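Local coordinates for luciferase-like monooxygenase (Streptomyces bottropensis, PDB 4US5), which probably acts as a flavin-utilising monooxygenase of the bacterial luciferase-like family, built on a TIM-barrel fold, at residues B[238-243]-B[315-321]; B[245-249]-B[258-264]; B[34-40]-B[326-330]. One frame throughout, in Å; residues are numbered along the deposited sequence. Where two conformers were deposited one is given.

How the contacts relate
From the N terminus, the chain first reaches residues 34-40, at the C-terminal end of helix 21-38. They meet 326-330 after 285 intervening residues, so contact 3 closes the longest loop and joins the helices that follow the first and last barrel strands. Contact 1 is nested inside it and ties helix 233-251 to the turn after strand 309-313 and the start of helix 319-332. Contact 2, a short local closure, is nested inside contact 1 and joins the same helix 233-251 to the start of helix 261-268. Contacts 1 and 2 touch through Thr242 with Pro259 and Arg238 with Asp262. Contacts 1 and 3 share helix 319-332 without touching; their centres lie about 18 Å apart.

Contact 1. Residues B[238-243]-B[315-321]; sequences RVYATH and MIHDQRD
Arg238 reaches Asp321 in a weak salt bridge, NH1 to OD2 3.5 Å, with the guanidinium and carboxylate planes 83° apart. Arg238 is also paired with Asp262 and Glu235, and Asp321 with Arg324, so this link is one part of a charge network. Val239 comes next. Its CG1, anti to the backbone N (chi1 178°), packs 3.7 Å from Ile316 CG2, while CG2 faces the Asp321 carboxylate. Val239 O accepts from two waters. One also donates to Met315 O; the other donates to Thr242 OG1 and accepts from His317 N. Thr242 lays OG1 beside His317 CB at 3.7 Å, and that hydroxyl also bonds Pro259 O. His243 offers a ring face to selenomethionine Met315, whose CB stands 3.6 Å from the ring centroid and 9° off the ring normal. The selenium comes obliquely, though its position is less certain because Met315 has two conformers. The His243 ring also stacks on Tyr286 of strand 286-289. Replacing His243 with an alanine would probably leave Met315 CB without its flat platform and open a gap beside Tyr286. His243 further touches Val226 of strand 221-229, while Arg238 leans on helix 261-268.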
# COMPACT_ATOMS: atom_id res chain seq x y z
N ARG B 238 8.01 -21.89 -28.61
CA ARG B 238 9.26 -21.76 -27.89
C ARG B 238 9.05 -20.97 -26.57
O ARG B 238 9.46 -21.42 -25.50
CB ARG B 238 10.31 -21.06 -28.74
CG ARG B 238 11.61 -20.73 -28.01
CD ARG B 238 12.55 -19.87 -28.85
NE ARG B 238 13.59 -19.29 -27.97
CZ ARG B 238 13.48 -18.16 -27.28
NH1 ARG B 238 12.45 -17.34 -27.44
NH2 ARG B 238 14.48 -17.80 -26.48
N VAL B 239 8.41 -19.82 -26.68
CA VAL B 239 8.15 -18.97 -25.47
C VAL B 239 7.25 -19.75 -24.45
O VAL B 239 7.46 -19.68 -23.23
CB VAL B 239 7.53 -17.60 -25.87
CG1 VAL B 239 7.22 -16.76 -24.63
CG2 VAL B 239 8.46 -16.84 -26.80
N TYR B 240 6.31 -20.54 -24.96
CA TYR B 240 5.38 -21.33 -24.14
C TYR B 240 6.05 -22.49 -23.39
O TYR B 240 5.53 -22.95 -22.40
CB TYR B 240 4.29 -21.90 -25.06
CG TYR B 240 3.23 -22.73 -24.41
CD1 TYR B 240 2.55 -22.28 -23.28
CD2 TYR B 240 2.83 -23.95 -24.99
CE1 TYR B 240 1.54 -23.04 -22.70
CE2 TYR B 240 1.80 -24.70 -24.43
CZ TYR B 240 1.16 -24.24 -23.30
OH TYR B 240 0.17 -25.01 -22.75
N ALA B 241 7.20 -22.93 -23.86
CA ALA B 241 7.89 -24.06 -23.25
C ALA B 241 8.22 -23.83 -21.77
O ALA B 241 8.18 -24.75 -20.96
CB ALA B 241 9.16 -24.36 -24.04
N THR B 242 8.56 -22.59 -21.42
CA THR B 242 8.71 -22.18 -20.03
C THR B 242 7.55 -22.63 -19.16
O THR B 242 7.73 -23.24 -18.09
CB THR B 242 8.84 -20.64 -19.95
OG1 THR B 242 10.09 -20.26 -20.51
CG2 THR B 242 8.71 -20.09 -18.53
N HIS B 243 6.34 -22.34 -19.63
CA HIS B 243 5.17 -22.67 -18.86
C HIS B 243 4.95 -24.18 -18.78
O HIS B 243 4.53 -24.71 -17.75
CB HIS B 243 3.97 -22.00 -19.49
CG HIS B 243 2.90 -21.69 -18.51
ND1 HIS B 243 1.83 -20.89 -18.83
CD2 HIS B 243 2.75 -22.02 -17.21
CE1 HIS B 243 1.05 -20.76 -17.77
NE2 HIS B 243 1.61 -21.41 -16.76
N MSE B 315 3.01 -16.08 -18.32
CA MSE B 315 4.03 -16.79 -17.56
C MSE B 315 5.20 -16.95 -18.50
O MSE B 315 5.50 -18.03 -18.95
CB MSE B 315 3.51 -18.14 -17.11
CG MSE B 315 2.67 -18.05 -15.84
SE MSE B 315 0.84 -17.53 -16.26
CE MSE B 315 -0.04 -17.98 -14.56
N ILE B 316 5.88 -15.83 -18.79
CA ILE B 316 6.90 -15.75 -19.80
C ILE B 316 8.23 -15.40 -19.11
O ILE B 316 8.28 -14.48 -18.28
CB ILE B 316 6.53 -14.72 -20.88
CG1 ILE B 316 5.33 -15.23 -21.71
CG2 ILE B 316 7.70 -14.43 -21.79
CD1 ILE B 316 4.74 -14.23 -22.70
N HIS B 317 9.28 -16.12 -19.45
CA HIS B 317 10.55 -15.99 -18.74
C HIS B 317 11.21 -14.63 -19.03
O HIS B 317 11.71 -13.96 -18.12
CB HIS B 317 11.51 -17.10 -19.14
CG HIS B 317 12.88 -16.94 -18.57
ND1 HIS B 317 13.90 -16.35 -19.26
CD2 HIS B 317 13.38 -17.26 -17.35
CE1 HIS B 317 14.98 -16.30 -18.50
NE2 HIS B 317 14.70 -16.86 -17.34
N ASP B 318 11.25 -14.24 -20.30
CA ASP B 318 12.03 -13.10 -20.75
C ASP B 318 11.17 -11.91 -21.00
O ASP B 318 10.29 -11.95 -21.82
CB ASP B 318 12.82 -13.51 -22.03
CG ASP B 318 13.94 -12.51 -22.40
OD1 ASP B 318 13.76 -11.27 -22.39
OD2 ASP B 318 15.05 -13.01 -22.67
N GLN B 319 11.46 -10.81 -20.30
CA GLN B 319 10.73 -9.58 -20.46
C GLN B 319 10.58 -9.13 -21.91
O GLN B 319 9.55 -8.58 -22.27
CB GLN B 319 11.37 -8.49 -19.60
CG GLN B 319 10.73 -7.13 -19.69
CD GLN B 319 9.42 -6.99 -18.93
OE1 GLN B 319 8.73 -7.96 -18.67
NE2 GLN B 319 9.03 -5.75 -18.68
N ARG B 320 11.61 -9.35 -22.74
CA ARG B 320 11.52 -8.91 -24.13
C ARG B 320 10.47 -9.73 -24.89
O ARG B 320 9.72 -9.19 -25.72
CB ARG B 320 12.89 -9.04 -24.84
CG ARG B 320 14.01 -8.20 -24.23
CD ARG B 320 15.42 -8.67 -24.59
NE ARG B 320 15.80 -9.88 -23.87
CZ ARG B 320 17.01 -10.46 -23.92
NH1 ARG B 320 17.98 -9.94 -24.66
NH2 ARG B 320 17.23 -11.56 -23.23
N ASP B 321 10.42 -11.01 -24.62
CA ASP B 321 9.38 -11.88 -25.18
C ASP B 321 7.99 -11.46 -24.65
O ASP B 321 6.99 -11.52 -25.36
CB ASP B 321 9.65 -13.34 -24.83
CG ASP B 321 10.85 -13.92 -25.59
OD1 ASP B 321 11.26 -13.31 -26.61
OD2 ASP B 321 11.35 -14.96 -25.14
O HOH W 1 5.45 -19.48 -21.34
O HOH W 2 9.21 -18.03 -21.85

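Contact 2. Residues B[245-249]-B[258-264]; sequences LFHRR and LPPADLA
Leu245 pushes its CD2 methyl into a hollow formed by Pro259, Leu263 and Ala264. CG lies anti to the backbone N (chi1 178°), and from there CD2 reaches 3.7 Å from Pro259 CG and 3.7 Å from Leu263 CD2. Ala264 lines the hollow with its backbone as well, its CA 3.7 Å from Leu245 CD2. The small CB of Ala264 leaves room for the leucine to come this close. One turn on, Arg249 runs extended past Pro259 in the opposite direction. Leu245 CD2 and Pro259 CB sit side by side against the same face of its guanidinium, with Pro259 CB 3.7 Å from Arg249 NH1. Leu263 CD2 approaches the group obliquely. A second bump is Leu258 CD2, which sits over one face of the Phe246 ring, 4.0 Å from the centroid and 28° off the normal. Phe53 meets this ring edge-to-face. No hydrogen bond crosses between 245-249 and 258-264, so these two segments are held by shape and burial of carbon. The polar ties, from Thr242 and Arg238, lie one and two turns earlier on helix 233-251. Arg249 contributes by the flat of its guanidinium; its charge has a long, weak ion pair with Asp254.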
# COMPACT_ATOMS: atom_id res chain seq x y z
N LEU B 245 7.19 -26.52 -18.92
CA LEU B 245 8.20 -27.12 -18.00
C LEU B 245 7.89 -26.76 -16.57
O LEU B 245 8.06 -27.58 -15.68
CB LEU B 245 9.61 -26.66 -18.37
CG LEU B 245 10.75 -27.17 -17.46
CD1 LEU B 245 10.75 -28.68 -17.42
CD2 LEU B 245 12.10 -26.64 -17.95
N PHE B 246 7.37 -25.54 -16.34
CA PHE B 246 6.97 -25.16 -14.99
C PHE B 246 5.93 -26.13 -14.49
O PHE B 246 5.99 -26.60 -13.35
CB PHE B 246 6.46 -23.70 -14.94
CG PHE B 246 6.11 -23.21 -13.55
CD1 PHE B 246 7.09 -22.81 -12.67
CD2 PHE B 246 4.78 -23.14 -13.16
CE1 PHE B 246 6.77 -22.37 -11.39
CE2 PHE B 246 4.44 -22.70 -11.89
CZ PHE B 246 5.43 -22.29 -11.00
N HIS B 247 5.00 -26.52 -15.35
CA HIS B 247 3.99 -27.49 -14.93
C HIS B 247 4.55 -28.90 -14.69
O HIS B 247 4.12 -29.57 -13.78
CB HIS B 247 2.84 -27.59 -15.92
CG HIS B 247 1.71 -26.69 -15.59
ND1 HIS B 247 1.73 -25.35 -15.89
CD2 HIS B 247 0.55 -26.91 -14.93
CE1 HIS B 247 0.63 -24.78 -15.44
NE2 HIS B 247 -0.12 -25.72 -14.89
N ARG B 248 5.45 -29.35 -15.56
CA ARG B 248 6.09 -30.66 -15.37
C ARG B 248 6.75 -30.68 -14.00
O ARG B 248 6.58 -31.63 -13.22
CB ARG B 248 7.14 -30.93 -16.46
CG ARG B 248 8.04 -32.12 -16.13
CD ARG B 248 9.10 -32.36 -17.20
NE ARG B 248 8.55 -33.00 -18.40
CZ ARG B 248 9.27 -33.34 -19.46
NH1 ARG B 248 10.57 -33.11 -19.49
NH2 ARG B 248 8.69 -33.92 -20.49
N ARG B 249 7.49 -29.61 -13.72
CA ARG B 249 8.27 -29.54 -12.51
C ARG B 249 7.39 -29.48 -11.28
O ARG B 249 7.62 -30.19 -10.33
CB ARG B 249 9.18 -28.31 -12.54
CG ARG B 249 10.38 -28.46 -13.45
CD ARG B 249 11.18 -27.17 -13.38
NE ARG B 249 12.42 -27.22 -14.12
CZ ARG B 249 13.27 -26.20 -14.17
NH1 ARG B 249 12.96 -25.02 -13.60
NH2 ARG B 249 14.39 -26.32 -14.84
N LEU B 258 10.53 -19.48 -12.83
CA LEU B 258 10.19 -19.78 -14.21
C LEU B 258 11.47 -20.06 -15.03
O LEU B 258 12.39 -19.25 -15.04
CB LEU B 258 9.40 -18.65 -14.87
CG LEU B 258 7.93 -18.44 -14.52
CD1 LEU B 258 7.30 -17.47 -15.54
CD2 LEU B 258 7.15 -19.72 -14.48
N PRO B 259 11.52 -21.22 -15.73
CA PRO B 259 12.74 -21.54 -16.49
C PRO B 259 12.87 -20.81 -17.84
O PRO B 259 11.86 -20.43 -18.47
CB PRO B 259 12.61 -23.04 -16.72
CG PRO B 259 11.13 -23.30 -16.75
CD PRO B 259 10.53 -22.32 -15.77
N PRO B 260 14.12 -20.65 -18.33
CA PRO B 260 14.30 -20.00 -19.63
C PRO B 260 13.72 -20.83 -20.75
O PRO B 260 13.70 -22.07 -20.66
CB PRO B 260 15.83 -19.84 -19.75
CG PRO B 260 16.44 -20.41 -18.52
CD PRO B 260 15.38 -21.04 -17.67
N ALA B 261 13.28 -20.16 -21.81
CA ALA B 261 12.57 -20.81 -22.90
C ALA B 261 13.39 -21.91 -23.58
O ALA B 261 12.90 -23.01 -23.81
CB ALA B 261 12.12 -19.76 -23.93
N ASP B 262 14.62 -21.60 -23.94
CA ASP B 262 15.44 -22.56 -24.73
C ASP B 262 15.76 -23.81 -23.93
O ASP B 262 15.59 -24.93 -24.42
CB ASP B 262 16.70 -21.88 -25.26
CG ASP B 262 16.39 -20.87 -26.36
OD1 ASP B 262 15.49 -21.14 -27.18
OD2 ASP B 262 17.05 -19.83 -26.41
N LEU B 263 16.11 -23.64 -22.68
CA LEU B 263 16.26 -24.77 -21.76
C LEU B 263 14.97 -25.57 -21.67
O LEU B 263 14.98 -26.81 -21.68
CB LEU B 263 16.63 -24.27 -20.38
CG LEU B 263 16.91 -25.30 -19.26
CD1 LEU B 263 17.82 -24.72 -18.17
CD2 LEU B 263 15.64 -25.83 -18.62
N ALA B 264 13.85 -24.87 -21.53
CA ALA B 264 12.57 -25.55 -21.43
C ALA B 264 12.22 -26.34 -22.69
O ALA B 264 11.67 -27.42 -22.61
CB ALA B 264 11.45 -24.54 -21.09

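Contact 3. Residues B[34-40]-B[326-330]; sequences LADRLGY and YRLLA
Tyr326 O is gripped by two donors, Tyr40 OH across the contact and the helical N-H of Ala330. The phenol bond is short, Tyr40 OH to Tyr326 O 2.6 Å, and uses a lone pair in the carbonyl plane, with a C=O...donor angle of 119°. Tyr40 CG sits anti to its own carbonyl carbon (chi1 -75°), aiming the phenol at that oxygen. The oxygen also lies in the plane of the Tyr40 ring, at its edge. The two tyrosine rings meet obliquely, their planes 54° apart, and Tyr40 CZ rests 3.8 Å from Tyr326 CD2. Tyr326 sends its own hydroxyl to Val312 O and Ser314 OG. A Schellman motif at Gly39 ends helix 21-38. Within the helix, Leu38 CD1 packs 4.0 Å from Ala330 CB. Leu34 CD1 lies over one face of the Arg327 guanidinium, in one of that residue's two conformers. The axes of 34-38 and 326-330 run nearly parallel, 10.6 Å apart at closest. Arg37 and Arg327 bring like charges close at the exposed side, where waters bridge them. Tyr40 and apolar side chains thus join the helices after the first and last barrel strands, 6-11 and 309-313, while solvent probably softens the repulsion between the arginines.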
# COMPACT_ATOMS: atom_id res chain seq x y z
N LEU B 34 3.59 0.27 -20.83
CA LEU B 34 3.29 -0.20 -22.21
C LEU B 34 1.80 -0.37 -22.41
O LEU B 34 1.23 0.13 -23.40
CB LEU B 34 4.04 -1.47 -22.52
CG LEU B 34 3.80 -2.05 -23.92
CD1 LEU B 34 4.28 -1.05 -25.01
CD2 LEU B 34 4.50 -3.35 -24.08
N ALA B 35 1.16 -1.06 -21.47
CA ALA B 35 -0.26 -1.31 -21.55
C ALA B 35 -1.06 -0.02 -21.55
O ALA B 35 -2.07 0.12 -22.28
CB ALA B 35 -0.69 -2.23 -20.42
N ASP B 36 -0.61 0.96 -20.77
CA ASP B 36 -1.24 2.27 -20.77
C ASP B 36 -1.15 2.89 -22.18
O ASP B 36 -2.19 3.30 -22.75
CB ASP B 36 -0.53 3.16 -19.73
CG ASP B 36 -1.21 4.50 -19.49
OD1 ASP B 36 -2.43 4.60 -19.49
OD2 ASP B 36 -0.46 5.46 -19.20
N ARG B 37 0.04 2.94 -22.73
CA ARG B 37 0.27 3.55 -24.07
C ARG B 37 -0.51 2.82 -25.17
O ARG B 37 -1.00 3.46 -26.08
CB ARG B 37 1.75 3.52 -24.42
CG ARG B 37 2.51 4.55 -23.59
CD ARG B 37 3.93 4.77 -24.02
NE ARG B 37 4.64 3.50 -24.28
CZ ARG B 37 5.34 2.81 -23.35
NH1 ARG B 37 5.44 3.26 -22.09
NH2 ARG B 37 5.97 1.70 -23.68
N LEU B 38 -0.60 1.50 -25.08
CA LEU B 38 -1.22 0.70 -26.14
C LEU B 38 -2.74 0.68 -26.13
O LEU B 38 -3.34 0.26 -27.11
CB LEU B 38 -0.70 -0.73 -26.09
CG LEU B 38 0.74 -0.93 -26.51
CD1 LEU B 38 1.13 -2.38 -26.30
CD2 LEU B 38 0.97 -0.52 -27.96
N GLY B 39 -3.35 1.09 -25.05
CA GLY B 39 -4.80 1.16 -24.94
C GLY B 39 -5.47 0.01 -24.23
O GLY B 39 -6.65 -0.24 -24.42
N TYR B 40 -4.72 -0.72 -23.40
CA TYR B 40 -5.38 -1.69 -22.51
C TYR B 40 -6.31 -0.96 -21.54
O TYR B 40 -6.05 0.19 -21.14
CB TYR B 40 -4.32 -2.55 -21.78
CG TYR B 40 -3.66 -3.61 -22.64
CD1 TYR B 40 -2.71 -3.29 -23.59
CD2 TYR B 40 -3.93 -4.97 -22.43
CE1 TYR B 40 -2.11 -4.28 -24.36
CE2 TYR B 40 -3.34 -5.97 -23.19
CZ TYR B 40 -2.44 -5.63 -24.16
OH TYR B 40 -1.85 -6.58 -24.92
N TYR B 326 2.37 -8.81 -25.52
CA TYR B 326 1.35 -7.84 -25.29
C TYR B 326 1.21 -6.81 -26.42
O TYR B 326 0.12 -6.32 -26.67
CB TYR B 326 1.55 -7.14 -23.90
CG TYR B 326 1.16 -8.01 -22.75
CD1 TYR B 326 2.07 -8.87 -22.16
CD2 TYR B 326 -0.14 -7.98 -22.21
CE1 TYR B 326 1.71 -9.69 -21.08
CE2 TYR B 326 -0.49 -8.80 -21.14
CZ TYR B 326 0.44 -9.65 -20.59
OH TYR B 326 0.09 -10.44 -19.47
N ARG B 327 2.34 -6.44 -27.05
CA ARG B 327 2.33 -5.56 -28.22
C ARG B 327 1.58 -6.19 -29.39
O ARG B 327 0.73 -5.58 -30.00
CB ARG B 327 3.75 -5.28 -28.68
CG ARG B 327 4.43 -4.19 -27.94
CD ARG B 327 5.50 -3.54 -28.83
NE ARG B 327 6.45 -2.83 -28.04
CZ ARG B 327 6.34 -1.53 -27.75
NH1 ARG B 327 5.31 -0.83 -28.21
NH2 ARG B 327 7.27 -0.94 -26.99
N LEU B 328 1.88 -7.44 -29.65
CA LEU B 328 1.24 -8.17 -30.77
C LEU B 328 -0.24 -8.35 -30.54
O LEU B 328 -1.06 -8.19 -31.46
CB LEU B 328 1.90 -9.53 -30.98
CG LEU B 328 3.32 -9.54 -31.49
CD1 LEU B 328 3.89 -10.93 -31.38
CD2 LEU B 328 3.41 -9.01 -32.94
N LEU B 329 -0.63 -8.58 -29.28
CA LEU B 329 -2.05 -8.68 -28.95
C LEU B 329 -2.82 -7.36 -29.15
O LEU B 329 -3.95 -7.37 -29.64
CB LEU B 329 -2.25 -9.17 -27.49
CG LEU B 329 -2.01 -10.63 -27.21
CD1 LEU B 329 -1.96 -10.88 -25.69
CD2 LEU B 329 -3.10 -11.45 -27.87
N ALA B 330 -2.24 -6.26 -28.72
CA ALA B 330 -2.86 -4.98 -28.90
C ALA B 330 -3.14 -4.74 -30.40
O ALA B 330 -4.19 -4.19 -30.76
CB ALA B 330 -1.99 -3.87 -28.37
O HOH W 3 4.02 2.05 -27.16
O HOH W 4 7.32 1.43 -26.13